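Side-chain contacts in dephospho-CoA kinase (Campylobacter jejuni subsp. jejuni serotype O:2, PDB 4ZO4), which probably phosphorylates the 3'-hydroxyl group of dephospho-CoA with ATP, giving coenzyme A in the last step of its biosynthesis: residues 104-107 with 108-112; 186-189 with 190-194. All coordinates share one frame; numbering follows the deposited sequence.

Contact 1: 104-107 with 108-112; sequences MQIL and DKENK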
loop_
_atom_site.group_PDB
_atom_site.type_symbol
_atom_site.label_atom_id
_atom_site.label_comp_id
_atom_site.label_asym_id
_atom_site.label_seq_id
_atom_site.Cartn_x
_atom_site.Cartn_y
_atom_site.Cartn_z
HETATM N N MSE A 104 -8.131 18.233 -23.814
HETATM C CA MSE A 104 -8.754 17.171 -24.634
HETATM C C MSE A 104 -10.161 17.497 -25.130
HETATM O O MSE A 104 -10.685 16.812 -26.024
HETATM C CB MSE A 104 -8.866 15.875 -23.853
HETATM C CG MSE A 104 -7.544 15.171 -23.644
HETATM SE SE MSE A 104 -7.960 13.611 -22.527
HETATM C CE MSE A 104 -8.861 12.497 -23.860
ATOM N N GLN A 105 -10.798 18.484 -24.501
ATOM C CA GLN A 105 -12.115 18.961 -24.889
ATOM C C GLN A 105 -11.946 20.054 -25.940
ATOM O O GLN A 105 -12.899 20.379 -26.666
ATOM C CB GLN A 105 -12.898 19.513 -23.680
ATOM C CG GLN A 105 -13.685 18.477 -22.866
ATOM C CD GLN A 105 -14.190 19.016 -21.514
ATOM O OE1 GLN A 105 -13.985 20.185 -21.177
ATOM N NE2 GLN A 105 -14.850 18.154 -20.734
ATOM N N ILE A 106 -10.747 20.633 -26.019
ATOM C CA ILE A 106 -10.430 21.571 -27.108
ATOM C C ILE A 106 -10.362 20.817 -28.446
ATOM O O ILE A 106 -11.035 21.184 -29.412
ATOM C CB ILE A 106 -9.135 22.379 -26.805
ATOM C CG1 ILE A 106 -9.476 23.560 -25.880
ATOM C CG2 ILE A 106 -8.483 22.925 -28.072
ATOM C CD1 ILE A 106 -8.273 24.308 -25.341
ATOM N N LEU A 107 -9.597 19.735 -28.475
ATOM C CA LEU A 107 -9.309 19.019 -29.702
ATOM C C LEU A 107 -10.446 18.099 -30.104
ATOM O O LEU A 107 -10.539 17.743 -31.283
ATOM C CB LEU A 107 -8.041 18.195 -29.535
ATOM C CG LEU A 107 -6.866 18.949 -28.928
ATOM C CD1 LEU A 107 -5.658 18.041 -28.714
ATOM C CD2 LEU A 107 -6.531 20.138 -29.815
ATOM N N ASP A 108 -11.295 17.695 -29.149
ATOM C CA ASP A 108 -12.447 16.838 -29.481
ATOM C C ASP A 108 -13.496 17.592 -30.292
ATOM O O ASP A 108 -14.118 17.029 -31.195
ATOM C CB ASP A 108 -13.128 16.240 -28.248
ATOM C CG ASP A 108 -14.201 15.215 -28.625
ATOM O OD1 ASP A 108 -13.844 14.191 -29.249
ATOM O OD2 ASP A 108 -15.397 15.431 -28.326
ATOM N N LYS A 109 -13.690 18.862 -29.965
ATOM C CA LYS A 109 -14.650 19.702 -30.678
ATOM C C LYS A 109 -14.042 20.162 -32.004
ATOM O O LYS A 109 -14.751 20.410 -32.984
ATOM C CB LYS A 109 -15.064 20.893 -29.809
ATOM C CG LYS A 109 -15.555 20.521 -28.409
ATOM C CD LYS A 109 -16.808 19.657 -28.431
ATOM C CE LYS A 109 -17.113 19.129 -27.041
ATOM N NZ LYS A 109 -18.546 18.729 -26.924
ATOM N N GLU A 110 -12.714 20.239 -32.022
ATOM C CA GLU A 110 -11.933 20.474 -33.237
ATOM C C GLU A 110 -12.090 19.331 -34.257
ATOM O O GLU A 110 -11.453 19.339 -35.317
ATOM C CB GLU A 110 -10.470 20.603 -32.836
ATOM C CG GLU A 110 -9.597 21.446 -33.726
ATOM C CD GLU A 110 -8.194 21.552 -33.147
ATOM O OE1 GLU A 110 -7.238 21.105 -33.820
ATOM O OE2 GLU A 110 -8.047 22.055 -32.005
ATOM N N ASN A 111 -12.885 18.319 -33.897
ATOM C CA ASN A 111 -13.371 17.282 -34.817
ATOM C C ASN A 111 -12.340 16.558 -35.685
ATOM O O ASN A 111 -12.687 16.038 -36.733
ATOM C CB ASN A 111 -14.515 17.839 -35.668
ATOM C CG ASN A 111 -15.860 17.665 -35.001
ATOM O OD1 ASN A 111 -16.223 16.545 -34.626
ATOM N ND2 ASN A 111 -16.605 18.762 -34.842
ATOM N N LYS A 112 -11.089 16.506 -35.236
ATOM C CA LYS A 112 -10.076 15.674 -35.861
ATOM C C LYS A 112 -9.475 14.758 -34.777
ATOM O O LYS A 112 -9.368 15.161 -33.621
ATOM C CB LYS A 112 -9.006 16.554 -36.507
ATOM C CG LYS A 112 -8.065 15.803 -37.431
ATOM C CD LYS A 112 -6.756 16.550 -37.654
ATOM C CE LYS A 112 -5.685 15.601 -38.174
ATOM N NZ LYS A 112 -4.549 16.311 -38.814
#
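L107 turns its CG away from its own carbonyl carbon (chi1 -48°), while E110 sets CG roughly opposite its backbone N (chi1 -152°) and runs extended beyond it, which lays the two side chains alongside each other, pointing the same way. Methyl CD2 of L107 lies 3.3 Å from OE2 of E110, a van der Waals contact between a leucine branch and a carboxylate oxygen. The same oxygen passes CG2 of I106 at 4.1 Å. Both contacts lie where helix 82-109 runs out toward strand 114-117 of the parallel sheet. E110 N donates to I106 O (3.2 Å, 147° at the hydrogen), and the weaker D108 N to M104 O bond, 3.3 Å long, precedes it. At N111 the backbone takes a positive phi and leaves the helix. On another side K109, its CG held beside its own backbone N by chi1, brings that CG to 3.2 Å from Q105 O. The polar ends tie the turn to its surroundings: D108 OD1 accepts from N6 N, and K112 NZ bonds to G29 O with F30 as a cation-pi partner. M104, a selenomethionine, is buried against F9, I33 and V116.

Contact 2: 186-189 with 190-194; sequences ADFR and QECVK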
loop_
_atom_site.group_PDB
_atom_site.type_symbol
_atom_site.label_atom_id
_atom_site.label_comp_id
_atom_site.label_asym_id
_atom_site.label_seq_id
_atom_site.Cartn_x
_atom_site.Cartn_y
_atom_site.Cartn_z
ATOM N N ALA A 186 11.647 -1.240 -38.235
ATOM C CA ALA A 186 11.003 -0.877 -39.494
ATOM C C ALA A 186 9.574 -1.370 -39.530
ATOM O O ALA A 186 8.644 -0.632 -39.854
ATOM C CB ALA A 186 11.793 -1.487 -40.640
ATOM N N ASP A 187 9.426 -2.645 -39.198
ATOM C CA ASP A 187 8.128 -3.295 -39.174
ATOM C C ASP A 187 7.203 -2.626 -38.144
ATOM O O ASP A 187 6.014 -2.445 -38.386
ATOM C CB ASP A 187 8.326 -4.772 -38.851
ATOM C CG ASP A 187 7.100 -5.602 -39.114
ATOM O OD1 ASP A 187 6.705 -5.673 -40.296
ATOM O OD2 ASP A 187 6.558 -6.223 -38.157
ATOM N N PHE A 188 7.748 -2.256 -36.990
ATOM C CA PHE A 188 6.941 -1.581 -35.988
ATOM C C PHE A 188 6.397 -0.272 -36.541
ATOM O O PHE A 188 5.209 0.012 -36.380
ATOM C CB PHE A 188 7.737 -1.328 -34.705
ATOM C CG PHE A 188 7.063 -0.381 -33.760
ATOM C CD1 PHE A 188 5.761 -0.625 -33.321
ATOM C CD2 PHE A 188 7.727 0.751 -33.294
ATOM C CE1 PHE A 188 5.122 0.248 -32.449
ATOM C CE2 PHE A 188 7.094 1.631 -32.431
ATOM C CZ PHE A 188 5.787 1.378 -32.010
ATOM N N ARG A 189 7.260 0.500 -37.199
ATOM C CA ARG A 189 6.854 1.791 -37.771
ATOM C C ARG A 189 5.724 1.655 -38.787
ATOM O O ARG A 189 4.870 2.531 -38.881
ATOM C CB ARG A 189 8.019 2.501 -38.484
ATOM C CG ARG A 189 9.318 2.596 -37.696
ATOM C CD ARG A 189 10.268 3.659 -38.245
ATOM N NE ARG A 189 11.568 3.521 -37.588
ATOM C CZ ARG A 189 12.331 4.519 -37.140
ATOM N NH1 ARG A 189 11.958 5.788 -37.265
ATOM N NH2 ARG A 189 13.483 4.236 -36.541
ATOM N N GLN A 190 5.738 0.586 -39.577
ATOM C CA GLN A 190 4.711 0.401 -40.595
ATOM C C GLN A 190 3.372 0.257 -39.907
ATOM O O GLN A 190 2.375 0.891 -40.318
ATOM C CB GLN A 190 4.981 -0.839 -41.464
ATOM C CG GLN A 190 4.286 -0.804 -42.827
ATOM C CD GLN A 190 4.018 -2.189 -43.397
ATOM O OE1 GLN A 190 4.559 -2.573 -44.438
ATOM N NE2 GLN A 190 3.179 -2.944 -42.714
ATOM N N GLU A 191 3.374 -0.560 -38.847
ATOM C CA GLU A 191 2.151 -0.893 -38.115
ATOM C C GLU A 191 1.491 0.362 -37.564
ATOM O O GLU A 191 0.271 0.516 -37.632
ATOM C CB GLU A 191 2.431 -1.910 -36.991
ATOM C CG GLU A 191 1.192 -2.366 -36.205
ATOM C CD GLU A 191 0.133 -3.054 -37.057
ATOM O OE1 GLU A 191 0.509 -3.907 -37.890
ATOM O OE2 GLU A 191 -1.082 -2.762 -36.888
ATOM N N CYS A 192 2.297 1.265 -37.029
ATOM C CA CYS A 192 1.760 2.527 -36.563
ATOM C C CYS A 192 0.931 3.173 -37.661
ATOM O O CYS A 192 -0.235 3.541 -37.444
ATOM C CB CYS A 192 2.890 3.434 -36.096
ATOM S SG CYS A 192 3.733 2.733 -34.651
ATOM N N VAL A 193 1.517 3.249 -38.852
ATOM C CA VAL A 193 0.866 3.900 -39.982
ATOM C C VAL A 193 -0.443 3.178 -40.352
ATOM O O VAL A 193 -1.460 3.827 -40.600
ATOM C CB VAL A 193 1.808 4.031 -41.199
ATOM C CG1 VAL A 193 1.125 4.812 -42.320
ATOM C CG2 VAL A 193 3.100 4.734 -40.804
ATOM N N LYS A 194 -0.435 1.849 -40.357
ATOM C CA LYS A 194 -1.671 1.095 -40.619
ATOM C C LYS A 194 -2.792 1.465 -39.623
ATOM O O LYS A 194 -3.930 1.685 -40.026
ATOM C CB LYS A 194 -1.393 -0.414 -40.596
ATOM C CG LYS A 194 -2.614 -1.317 -40.768
ATOM C CD LYS A 194 -2.277 -2.771 -40.434
ATOM C CE LYS A 194 -3.514 -3.661 -40.283
ATOM N NZ LYS A 194 -3.240 -4.929 -39.512
#
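A Cys sulfur-aromatic contact, F188 with C192 one helical turn on, marks the side of helix 185-200 that faces the P-loop helix of this kinase. The thiol sits over one face of the phenyl ring: SG is 3.9 Å from the ring centroid, 27° off the normal, and displaced toward the rim, so that CE1 of F188 is 3.6 Å from it and CZ equally near. Different chi1 values bring them together. With CG anti to its backbone N (167°), F188 swings its ring over toward the next turn, where the sulfur of C192, held beside its own N and anti to its carbonyl carbon, meets the ring face. The backbone beneath is regular. C192 N donates to F188 O at 3.2 Å, in the carbonyl plane, joining the same two residues through the backbone. E191 N reaches D187 O, Q190 N reaches A186 O, and V193 N makes a weaker bond to R189 O. Further round, V193 lays CG2 3.4 Å from R189 O. The F188 ring also touches I179 of strand 177-179, N181 in the loop beyond it, and T20, one of the residues predicted to bind ATP. C192 meets F21 on helix 15-27, and R189 and V193 both rest on I24, packing helix 185-200 against both helix 15-27 and strand 177-179, an outermost strand of the sheet within this chain.

Contact 1 and contact 2 do not touch: their centres are 26 Å apart and their nearest atoms about 13 Å. Contact 1 ends the helix that leads into strand 114-117, whereas contact 2 follows strand 177-179, the outermost strand on the other side of strand 7-12. They have a common neighbour in the segment joining helix 15-27 to strand 31-34, where V193 packs on L28 and K112 reaches G29 and F30. Their relation to the nucleotide site differs. The side chain of F188 lies about 3 Å from that of T20 in the predicted ATP site, while 104-112 lies away from it.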